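Local coordinates for salt-tolerant glutaminase (Micrococcus luteus, PDB 3AGD), which probably catalyses the hydrolysis of L-glutamine to L-glutamate and ammonium, as a salt-tolerant member of the glutaminase family, at residues L266-G274 with R303-S311; R326-F337 with V407-D418. One frame throughout, in Å; residues are numbered along the deposited sequence.

In the fold
Contact 1 is fully buried and belongs to the glutaminase domain, where the hairpin of strands 264-269 and 273-278 meets the loop that leaves helix 289-301. Contact 2 lies in the STAS domain, with its centre about 25 Å from that of contact 1, and is only partly buried. The two use different means. Residues 266-274 and 303-311 are joined by one arginine side chain and a few leucine and proline contacts, whereas residues 326-337 and 407-418 pair as parallel strands through a ladder of backbone bonds. Both lie against the second subunit, and a long, weak ion pair runs from Asp-308 of contact 1 to Arg-336 of contact 2 in the neighbouring chain.

Contact 1: residues L266-G274 with R303-S311; sequences LGALPGRVG and RLHLMDGDS
The turn of the beta hairpin formed by strands 264-269 and 273-278 sends Arg-272 into the loop that follows helix 289-301. NH2 of Arg-272 donates to His-305 O at 2.9 Å in a nearly straight bond (166°). The oxygen lies close to the guanidinium plane, yet the donor stands well above the plane of the carbonyl. Asp-308 N reaches the same oxygen from the opposite face, closing the type I turn from His-305 to Asp-308. NH1 is modelled in a salt bridge with Asp-308 OD1, but it lies too close to that carboxylate for the detail to be relied on. Arg-272 and Val-273 both face Leu-269, a classic beta bulge at the hairpin end. The arginine chain bends at chi3 (-66°), and Leu-269 CD2 lies over the centre of one guanidinium face. That methyl also packs on Leu-304 CB at 3.7 Å, while Leu-269 CD1 reaches Leu-306 N at 3.7 Å. Pro-270 CD meets Leu-306 CD1 at 3.7 Å, beside helix 227-240. A water that donates to Asp-310 OD2 at 2.7 Å is weakly bound by Arg-272 NH1; Asp-310 OD1 accepts a hydrogen bond from the backbone N of Leu-312 of the second subunit.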
loop_
_atom_site.group_PDB
_atom_site.type_symbol
_atom_site.label_atom_id
_atom_site.label_comp_id
_atom_site.label_asym_id
_atom_site.label_seq_id
_atom_site.Cartn_x
_atom_site.Cartn_y
_atom_site.Cartn_z
ATOM N N LEU A 266 -17.679 -2.978 -1.872
ATOM C CA LEU A 266 -16.781 -2.263 -2.763
ATOM C C LEU A 266 -15.340 -2.456 -2.292
ATOM O O LEU A 266 -15.042 -2.321 -1.106
ATOM C CB LEU A 266 -17.155 -0.778 -2.765
ATOM C CG LEU A 266 -16.435 0.274 -3.624
ATOM C CD1 LEU A 266 -15.428 1.017 -2.792
ATOM C CD2 LEU A 266 -15.801 -0.369 -4.841
ATOM N N GLY A 267 -14.456 -2.791 -3.225
ATOM C CA GLY A 267 -13.059 -2.984 -2.895
ATOM C C GLY A 267 -12.195 -2.175 -3.844
ATOM O O GLY A 267 -12.540 -2.009 -5.016
ATOM N N ALA A 268 -11.079 -1.660 -3.342
ATOM C CA ALA A 268 -10.174 -0.873 -4.165
ATOM C C ALA A 268 -8.749 -1.054 -3.661
ATOM O O ALA A 268 -8.350 -0.452 -2.664
ATOM C CB ALA A 268 -10.570 0.596 -4.123
ATOM N N LEU A 269 -7.993 -1.897 -4.357
ATOM C CA LEU A 269 -6.609 -2.187 -3.999
ATOM C C LEU A 269 -5.693 -1.415 -4.945
ATOM O O LEU A 269 -5.536 -1.778 -6.114
ATOM C CB LEU A 269 -6.352 -3.692 -4.108
ATOM C CG LEU A 269 -4.944 -4.156 -3.725
ATOM C CD1 LEU A 269 -4.644 -3.722 -2.297
ATOM C CD2 LEU A 269 -4.832 -5.666 -3.866
ATOM N N PRO A 270 -5.067 -0.340 -4.444
ATOM C CA PRO A 270 -4.170 0.502 -5.238
ATOM C C PRO A 270 -3.233 -0.203 -6.204
ATOM O O PRO A 270 -2.492 -1.111 -5.829
ATOM C CB PRO A 270 -3.417 1.295 -4.174
ATOM C CG PRO A 270 -4.469 1.484 -3.125
ATOM C CD PRO A 270 -5.081 0.099 -3.037
ATOM N N GLY A 271 -3.271 0.244 -7.456
ATOM C CA GLY A 271 -2.403 -0.310 -8.475
ATOM C C GLY A 271 -2.751 -1.686 -8.999
ATOM O O GLY A 271 -2.084 -2.177 -9.910
ATOM N N ARG A 272 -3.784 -2.326 -8.462
ATOM C CA ARG A 272 -4.098 -3.648 -8.971
ATOM C C ARG A 272 -5.525 -4.021 -9.313
ATOM O O ARG A 272 -5.749 -4.633 -10.352
ATOM C CB ARG A 272 -3.482 -4.695 -8.051
ATOM C CG ARG A 272 -1.978 -4.751 -8.254
ATOM C CD ARG A 272 -1.292 -5.395 -7.110
ATOM N NE ARG A 272 -1.401 -4.607 -5.890
ATOM C CZ ARG A 272 -1.125 -5.111 -4.696
ATOM N NH1 ARG A 272 -0.740 -6.378 -4.612
ATOM N NH2 ARG A 272 -1.225 -4.366 -3.602
ATOM N N VAL A 273 -6.501 -3.652 -8.491
ATOM C CA VAL A 273 -7.856 -4.059 -8.825
ATOM C C VAL A 273 -8.997 -3.325 -8.123
ATOM O O VAL A 273 -8.859 -2.855 -6.995
ATOM C CB VAL A 273 -7.999 -5.583 -8.567
ATOM C CG1 VAL A 273 -8.108 -5.845 -7.071
ATOM C CG2 VAL A 273 -9.180 -6.151 -9.335
ATOM N N GLY A 274 -10.117 -3.216 -8.830
ATOM C CA GLY A 274 -11.315 -2.606 -8.285
ATOM C C GLY A 274 -12.218 -3.806 -8.050
ATOM O O GLY A 274 -12.322 -4.670 -8.923
ATOM N N ARG A 303 -3.129 -13.850 -3.116
ATOM C CA ARG A 303 -2.101 -13.216 -2.295
ATOM C C ARG A 303 -2.038 -11.718 -2.574
ATOM O O ARG A 303 -0.981 -11.162 -2.879
ATOM C CB ARG A 303 -0.740 -13.868 -2.541
ATOM C CG ARG A 303 -0.708 -15.334 -2.147
ATOM C CD ARG A 303 -0.909 -15.511 -0.648
ATOM N NE ARG A 303 -1.228 -16.894 -0.298
ATOM C CZ ARG A 303 -1.115 -17.402 0.926
ATOM N NH1 ARG A 303 -1.432 -18.671 1.154
ATOM N NH2 ARG A 303 -0.668 -16.647 1.920
ATOM N N LEU A 304 -3.201 -11.081 -2.476
ATOM C CA LEU A 304 -3.335 -9.651 -2.685
ATOM C C LEU A 304 -3.325 -8.976 -1.314
ATOM O O LEU A 304 -3.892 -9.495 -0.352
ATOM C CB LEU A 304 -4.647 -9.348 -3.417
ATOM C CG LEU A 304 -4.683 -9.759 -4.892
ATOM C CD1 LEU A 304 -6.084 -9.608 -5.455
ATOM C CD2 LEU A 304 -3.709 -8.889 -5.675
ATOM N N HIS A 305 -2.675 -7.823 -1.223
ATOM C CA HIS A 305 -2.597 -7.117 0.039
ATOM C C HIS A 305 -1.989 -5.745 -0.176
ATOM O O HIS A 305 -1.066 -5.584 -0.966
ATOM C CB HIS A 305 -1.739 -7.912 1.026
ATOM C CG HIS A 305 -1.921 -7.498 2.453
ATOM N ND1 HIS A 305 -1.526 -6.269 2.927
ATOM C CD2 HIS A 305 -2.488 -8.144 3.501
ATOM C CE1 HIS A 305 -1.842 -6.171 4.206
ATOM N NE2 HIS A 305 -2.427 -7.295 4.580
ATOM N N LEU A 306 -2.512 -4.762 0.542
ATOM C CA LEU A 306 -2.041 -3.390 0.445
ATOM C C LEU A 306 -0.549 -3.257 0.747
ATOM O O LEU A 306 0.094 -2.313 0.300
ATOM C CB LEU A 306 -2.832 -2.513 1.421
ATOM C CG LEU A 306 -2.574 -1.008 1.370
ATOM C CD1 LEU A 306 -3.052 -0.455 0.032
ATOM C CD2 LEU A 306 -3.306 -0.324 2.515
ATOM N N MET A 307 -0.000 -4.210 1.495
ATOM C CA MET A 307 1.404 -4.163 1.887
ATOM C C MET A 307 2.423 -4.871 0.994
ATOM O O MET A 307 3.602 -4.938 1.349
ATOM C CB MET A 307 1.562 -4.704 3.314
ATOM C CG MET A 307 0.721 -3.996 4.363
ATOM S SD MET A 307 1.096 -2.246 4.484
ATOM C CE MET A 307 -0.440 -1.606 5.092
ATOM N N ASP A 308 2.019 -5.414 -0.148
ATOM C CA ASP A 308 3.035 -6.077 -0.963
ATOM C C ASP A 308 3.852 -5.100 -1.788
ATOM O O ASP A 308 3.371 -4.035 -2.179
ATOM C CB ASP A 308 2.427 -7.157 -1.852
ATOM C CG ASP A 308 1.190 -6.703 -2.555
ATOM O OD1 ASP A 308 0.331 -7.568 -2.860
ATOM O OD2 ASP A 308 1.082 -5.486 -2.807
ATOM N N GLY A 309 5.107 -5.465 -2.028
ATOM C CA GLY A 309 6.004 -4.604 -2.778
ATOM C C GLY A 309 5.968 -4.790 -4.280
ATOM O O GLY A 309 7.009 -4.934 -4.916
ATOM N N ASP A 310 4.769 -4.781 -4.849
ATOM C CA ASP A 310 4.613 -4.949 -6.286
ATOM C C ASP A 310 4.863 -3.604 -6.969
ATOM O O ASP A 310 3.926 -2.946 -7.427
ATOM C CB ASP A 310 3.196 -5.440 -6.600
ATOM C CG ASP A 310 3.009 -5.781 -8.062
ATOM O OD1 ASP A 310 3.590 -5.075 -8.918
ATOM O OD2 ASP A 310 2.274 -6.746 -8.356
ATOM N N SER A 311 6.125 -3.188 -7.026
ATOM C CA SER A 311 6.464 -1.915 -7.648
ATOM C C SER A 311 7.338 -2.084 -8.878
ATOM O O SER A 311 8.058 -3.071 -9.006
ATOM C CB SER A 311 7.178 -1.007 -6.648
ATOM O OG SER A 311 6.331 -0.695 -5.560
HETATM O O HOH W 1 0.073 -8.062 -7.512
#

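Contact 2: residues R326-F337 with V407-D418; sequences RVFLHLQGVIRF and VVLNLARVDRID
His-330 and Asn-410 are stacked flat, the imidazole and amide planes only 5° apart. Asn-410 CB sits over the ring centre at 3.4 Å from the centroid of His-330, a CH-pi contact. With CG anti to the carbonyl carbon (chi1 -75°), the His-330 ring leans over its neighbour on the adjacent strand; it also stacks on Phe-319. The amide is held at both ends, since OD1 accepts from Ala-412 N in an Asx turn and ND2 bonds to Glu-442. Phe-328 and Val-408 point the same way on this face, CD2 of the phenylalanine 4.1 Å from Val-408 CG2.

These pairs belong to strands 326-332 and 407-411, which run parallel in the mixed STAS sheet, their axes 14° apart. Backbone bonds such as Leu-329 N to Val-408 O (2.8 Å) join them, and the register slips by one at a beta bulge between Gly-333 and Val-334. Leu-331 CD1 rests against Leu-409 CD2 and Leu-411 CD2 together, 3.6 Å from each. Ile-335 crosses Val-414 at about a right angle, its CD1 3.8 Å from Val-414 CG2. Val-334 CG1 lies over the centre of the Arg-416 guanidinium, 3.9 Å from Arg-416 CZ. Asp-418 OD2 stands over one face of the Arg-336 guanidinium, toward its rim, a long salt bridge (3.6 Å to Arg-336 NH1) that rests on charge alone, while OD1 caps Gly-421 N at the start of helix 419-434.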
loop_
_atom_site.group_PDB
_atom_site.type_symbol
_atom_site.label_atom_id
_atom_site.label_comp_id
_atom_site.label_asym_id
_atom_site.label_seq_id
_atom_site.Cartn_x
_atom_site.Cartn_y
_atom_site.Cartn_z
ATOM N N ARG A 326 28.969 5.377 -27.186
ATOM C CA ARG A 326 27.621 5.726 -26.776
ATOM C C ARG A 326 26.844 4.621 -26.093
ATOM O O ARG A 326 27.002 3.436 -26.386
ATOM C CB ARG A 326 26.810 6.294 -27.946
ATOM C CG ARG A 326 26.334 5.313 -28.993
ATOM C CD ARG A 326 25.311 6.025 -29.878
ATOM N NE ARG A 326 25.790 7.352 -30.266
ATOM C CZ ARG A 326 25.023 8.321 -30.755
ATOM N NH1 ARG A 326 25.561 9.494 -31.076
ATOM N NH2 ARG A 326 23.718 8.125 -30.915
ATOM N N VAL A 327 25.999 5.046 -25.166
ATOM C CA VAL A 327 25.172 4.157 -24.382
ATOM C C VAL A 327 23.694 4.388 -24.706
ATOM O O VAL A 327 23.258 5.526 -24.875
ATOM C CB VAL A 327 25.433 4.410 -22.882
ATOM C CG1 VAL A 327 24.415 3.675 -22.030
ATOM C CG2 VAL A 327 26.852 3.965 -22.531
ATOM N N PHE A 328 22.935 3.303 -24.818
ATOM C CA PHE A 328 21.508 3.405 -25.096
ATOM C C PHE A 328 20.797 2.961 -23.833
ATOM O O PHE A 328 20.906 1.808 -23.413
ATOM C CB PHE A 328 21.108 2.506 -26.268
ATOM C CG PHE A 328 21.924 2.737 -27.500
ATOM C CD1 PHE A 328 23.271 2.391 -27.526
ATOM C CD2 PHE A 328 21.371 3.365 -28.609
ATOM C CE1 PHE A 328 24.058 2.664 -28.636
ATOM C CE2 PHE A 328 22.150 3.646 -29.730
ATOM C CZ PHE A 328 23.498 3.297 -29.742
ATOM N N LEU A 329 20.087 3.894 -23.218
ATOM C CA LEU A 329 19.369 3.620 -21.988
ATOM C C LEU A 329 17.871 3.743 -22.266
ATOM O O LEU A 329 17.357 4.846 -22.445
ATOM C CB LEU A 329 19.800 4.635 -20.929
ATOM C CG LEU A 329 19.588 4.360 -19.439
ATOM C CD1 LEU A 329 19.867 5.651 -18.685
ATOM C CD2 LEU A 329 18.178 3.895 -19.155
ATOM N N HIS A 330 17.176 2.610 -22.312
ATOM C CA HIS A 330 15.739 2.613 -22.570
ATOM C C HIS A 330 14.916 2.384 -21.299
ATOM O O HIS A 330 15.129 1.407 -20.575
ATOM C CB HIS A 330 15.397 1.552 -23.617
ATOM C CG HIS A 330 15.780 1.936 -25.013
ATOM N ND1 HIS A 330 17.044 2.371 -25.346
ATOM C CD2 HIS A 330 15.061 1.955 -26.162
ATOM C CE1 HIS A 330 17.089 2.642 -26.639
ATOM N NE2 HIS A 330 15.899 2.398 -27.156
ATOM N N LEU A 331 13.979 3.295 -21.042
ATOM C CA LEU A 331 13.114 3.231 -19.871
ATOM C C LEU A 331 11.733 2.693 -20.249
ATOM O O LEU A 331 11.396 2.612 -21.430
ATOM C CB LEU A 331 12.984 4.627 -19.248
ATOM C CG LEU A 331 14.306 5.348 -18.947
ATOM C CD1 LEU A 331 14.033 6.663 -18.234
ATOM C CD2 LEU A 331 15.183 4.453 -18.082
ATOM N N GLN A 332 10.932 2.331 -19.249
ATOM C CA GLN A 332 9.595 1.789 -19.508
ATOM C C GLN A 332 8.744 1.807 -18.238
ATOM O O GLN A 332 9.260 2.046 -17.145
ATOM C CB GLN A 332 9.712 0.344 -20.010
ATOM C CG GLN A 332 10.175 -0.621 -18.925
ATOM C CD GLN A 332 10.515 -2.004 -19.444
ATOM O OE1 GLN A 332 10.026 -2.428 -20.491
ATOM N NE2 GLN A 332 11.349 -2.726 -18.699
ATOM N N GLY A 333 7.442 1.558 -18.400
ATOM C CA GLY A 333 6.514 1.506 -17.277
ATOM C C GLY A 333 5.954 2.815 -16.756
ATOM O O GLY A 333 6.154 3.880 -17.344
ATOM N N VAL A 334 5.227 2.723 -15.644
ATOM C CA VAL A 334 4.641 3.891 -14.993
ATOM C C VAL A 334 5.705 4.396 -14.028
ATOM O O VAL A 334 5.932 3.802 -12.974
ATOM C CB VAL A 334 3.370 3.510 -14.204
ATOM C CG1 VAL A 334 2.940 4.656 -13.302
ATOM C CG2 VAL A 334 2.257 3.151 -15.176
ATOM N N ILE A 335 6.350 5.499 -14.387
ATOM C CA ILE A 335 7.426 6.030 -13.572
ATOM C C ILE A 335 7.077 7.122 -12.573
ATOM O O ILE A 335 6.579 8.189 -12.930
ATOM C CB ILE A 335 8.578 6.525 -14.473
ATOM C CG1 ILE A 335 9.090 5.360 -15.324
ATOM C CG2 ILE A 335 9.713 7.093 -13.621
ATOM C CD1 ILE A 335 10.201 5.741 -16.288
ATOM N N ARG A 336 7.358 6.827 -11.308
ATOM C CA ARG A 336 7.140 7.751 -10.206
ATOM C C ARG A 336 8.448 7.725 -9.419
ATOM O O ARG A 336 9.498 7.433 -9.993
ATOM C CB ARG A 336 5.958 7.286 -9.356
ATOM C CG ARG A 336 4.638 7.298 -10.133
ATOM C CD ARG A 336 3.526 6.546 -9.416
ATOM N NE ARG A 336 2.628 7.406 -8.648
ATOM C CZ ARG A 336 2.994 8.149 -7.612
ATOM N NH1 ARG A 336 4.255 8.149 -7.214
ATOM N NH2 ARG A 336 2.099 8.880 -6.960
ATOM N N PHE A 337 8.412 8.014 -8.124
ATOM C CA PHE A 337 9.652 8.007 -7.354
ATOM C C PHE A 337 10.458 6.723 -7.521
ATOM O O PHE A 337 11.641 6.766 -7.852
ATOM C CB PHE A 337 9.394 8.203 -5.864
ATOM C CG PHE A 337 10.650 8.154 -5.040
ATOM C CD1 PHE A 337 11.471 9.276 -4.927
ATOM C CD2 PHE A 337 11.056 6.965 -4.440
ATOM C CE1 PHE A 337 12.682 9.210 -4.229
ATOM C CE2 PHE A 337 12.267 6.890 -3.741
ATOM C CZ PHE A 337 13.078 8.014 -3.636
ATOM N N VAL A 407 24.700 9.409 -24.512
ATOM C CA VAL A 407 23.724 8.552 -23.869
ATOM C C VAL A 407 22.390 8.852 -24.529
ATOM O O VAL A 407 21.914 9.988 -24.500
ATOM C CB VAL A 407 23.614 8.829 -22.342
ATOM C CG1 VAL A 407 22.389 8.118 -21.764
ATOM C CG2 VAL A 407 24.868 8.333 -21.627
ATOM N N VAL A 408 21.810 7.840 -25.161
ATOM C CA VAL A 408 20.512 7.994 -25.801
ATOM C C VAL A 408 19.483 7.589 -24.746
ATOM O O VAL A 408 19.468 6.442 -24.301
ATOM C CB VAL A 408 20.375 7.063 -27.028
ATOM C CG1 VAL A 408 19.003 7.223 -27.659
ATOM C CG2 VAL A 408 21.461 7.382 -28.043
ATOM N N LEU A 409 18.649 8.537 -24.326
ATOM C CA LEU A 409 17.623 8.265 -23.325
ATOM C C LEU A 409 16.281 8.075 -24.035
ATOM O O LEU A 409 15.617 9.051 -24.381
ATOM C CB LEU A 409 17.521 9.435 -22.340
ATOM C CG LEU A 409 17.285 9.111 -20.858
ATOM C CD1 LEU A 409 16.828 10.374 -20.135
ATOM C CD2 LEU A 409 16.238 8.019 -20.710
ATOM N N ASN A 410 15.882 6.824 -24.241
ATOM C CA ASN A 410 14.629 6.523 -24.932
ATOM C C ASN A 410 13.450 6.262 -23.986
ATOM O O ASN A 410 13.484 5.342 -23.163
ATOM C CB ASN A 410 14.829 5.319 -25.854
ATOM C CG ASN A 410 13.607 5.028 -26.695
ATOM O OD1 ASN A 410 12.554 4.651 -26.176
ATOM N ND2 ASN A 410 13.736 5.210 -28.006
ATOM N N LEU A 411 12.398 7.066 -24.134
ATOM C CA LEU A 411 11.205 6.967 -23.295
ATOM C C LEU A 411 9.975 6.404 -24.023
ATOM O O LEU A 411 8.861 6.453 -23.495
ATOM C CB LEU A 411 10.861 8.355 -22.739
ATOM C CG LEU A 411 12.015 9.207 -22.200
ATOM C CD1 LEU A 411 11.484 10.563 -21.784
ATOM C CD2 LEU A 411 12.681 8.512 -21.034
ATOM N N ALA A 412 10.171 5.866 -25.223
ATOM C CA ALA A 412 9.057 5.324 -26.000
ATOM C C ALA A 412 8.234 4.281 -25.247
ATOM O O ALA A 412 7.008 4.244 -25.377
ATOM C CB ALA A 412 9.569 4.729 -27.313
ATOM N N ARG A 413 8.900 3.439 -24.461
ATOM C CA ARG A 413 8.209 2.394 -23.707
ATOM C C ARG A 413 7.647 2.888 -22.376
ATOM O O ARG A 413 6.972 2.143 -21.667
ATOM C CB ARG A 413 9.150 1.215 -23.449
ATOM C CG ARG A 413 9.560 0.439 -24.693
ATOM C CD ARG A 413 8.460 -0.485 -25.162
ATOM N NE ARG A 413 8.861 -1.257 -26.336
ATOM C CZ ARG A 413 8.143 -2.248 -26.855
ATOM N NH1 ARG A 413 6.989 -2.590 -26.302
ATOM N NH2 ARG A 413 8.575 -2.896 -27.931
ATOM N N VAL A 414 7.932 4.135 -22.023
ATOM C CA VAL A 414 7.413 4.678 -20.777
ATOM C C VAL A 414 5.941 5.023 -20.988
ATOM O O VAL A 414 5.594 5.746 -21.925
ATOM C CB VAL A 414 8.187 5.945 -20.347
ATOM C CG1 VAL A 414 7.529 6.568 -19.122
ATOM C CG2 VAL A 414 9.630 5.583 -20.030
ATOM N N ASP A 415 5.077 4.493 -20.128
ATOM C CA ASP A 415 3.647 4.746 -20.233
ATOM C C ASP A 415 3.305 6.152 -19.756
ATOM O O ASP A 415 2.508 6.851 -20.380
ATOM C CB ASP A 415 2.869 3.702 -19.432
ATOM C CG ASP A 415 2.999 2.313 -20.022
ATOM O OD1 ASP A 415 2.809 2.178 -21.250
ATOM O OD2 ASP A 415 3.286 1.359 -19.269
ATOM N N ARG A 416 3.906 6.557 -18.645
ATOM C CA ARG A 416 3.698 7.889 -18.097
ATOM C C ARG A 416 4.645 8.132 -16.935
ATOM O O ARG A 416 5.251 7.201 -16.404
ATOM C CB ARG A 416 2.238 8.087 -17.665
ATOM C CG ARG A 416 1.697 7.074 -16.677
ATOM C CD ARG A 416 0.176 7.120 -16.694
ATOM N NE ARG A 416 -0.426 6.249 -15.692
ATOM C CZ ARG A 416 -0.377 6.471 -14.384
ATOM N NH1 ARG A 416 0.249 7.540 -13.916
ATOM N NH2 ARG A 416 -0.958 5.626 -13.543
ATOM N N ILE A 417 4.779 9.393 -16.549
ATOM C CA ILE A 417 5.678 9.759 -15.470
ATOM C C ILE A 417 5.050 10.895 -14.674
ATOM O O ILE A 417 4.433 11.788 -15.254
ATOM C CB ILE A 417 7.034 10.213 -16.052
ATOM C CG1 ILE A 417 8.003 10.580 -14.929
ATOM C CG2 ILE A 417 6.822 11.399 -16.983
ATOM C CD1 ILE A 417 9.412 10.846 -15.417
ATOM N N ASP A 418 5.193 10.860 -13.352
ATOM C CA ASP A 418 4.620 11.919 -12.535
ATOM C C ASP A 418 5.646 13.039 -12.431
ATOM O O ASP A 418 6.773 12.899 -12.907
ATOM C CB ASP A 418 4.202 11.381 -11.155
ATOM C CG ASP A 418 5.373 11.143 -10.222
ATOM O OD1 ASP A 418 6.500 10.898 -10.704
ATOM O OD2 ASP A 418 5.153 11.186 -8.989
HETATM O O HOH W 2 11.709 2.788 -24.221
HETATM O O HOH W 3 6.407 9.802 -6.861
#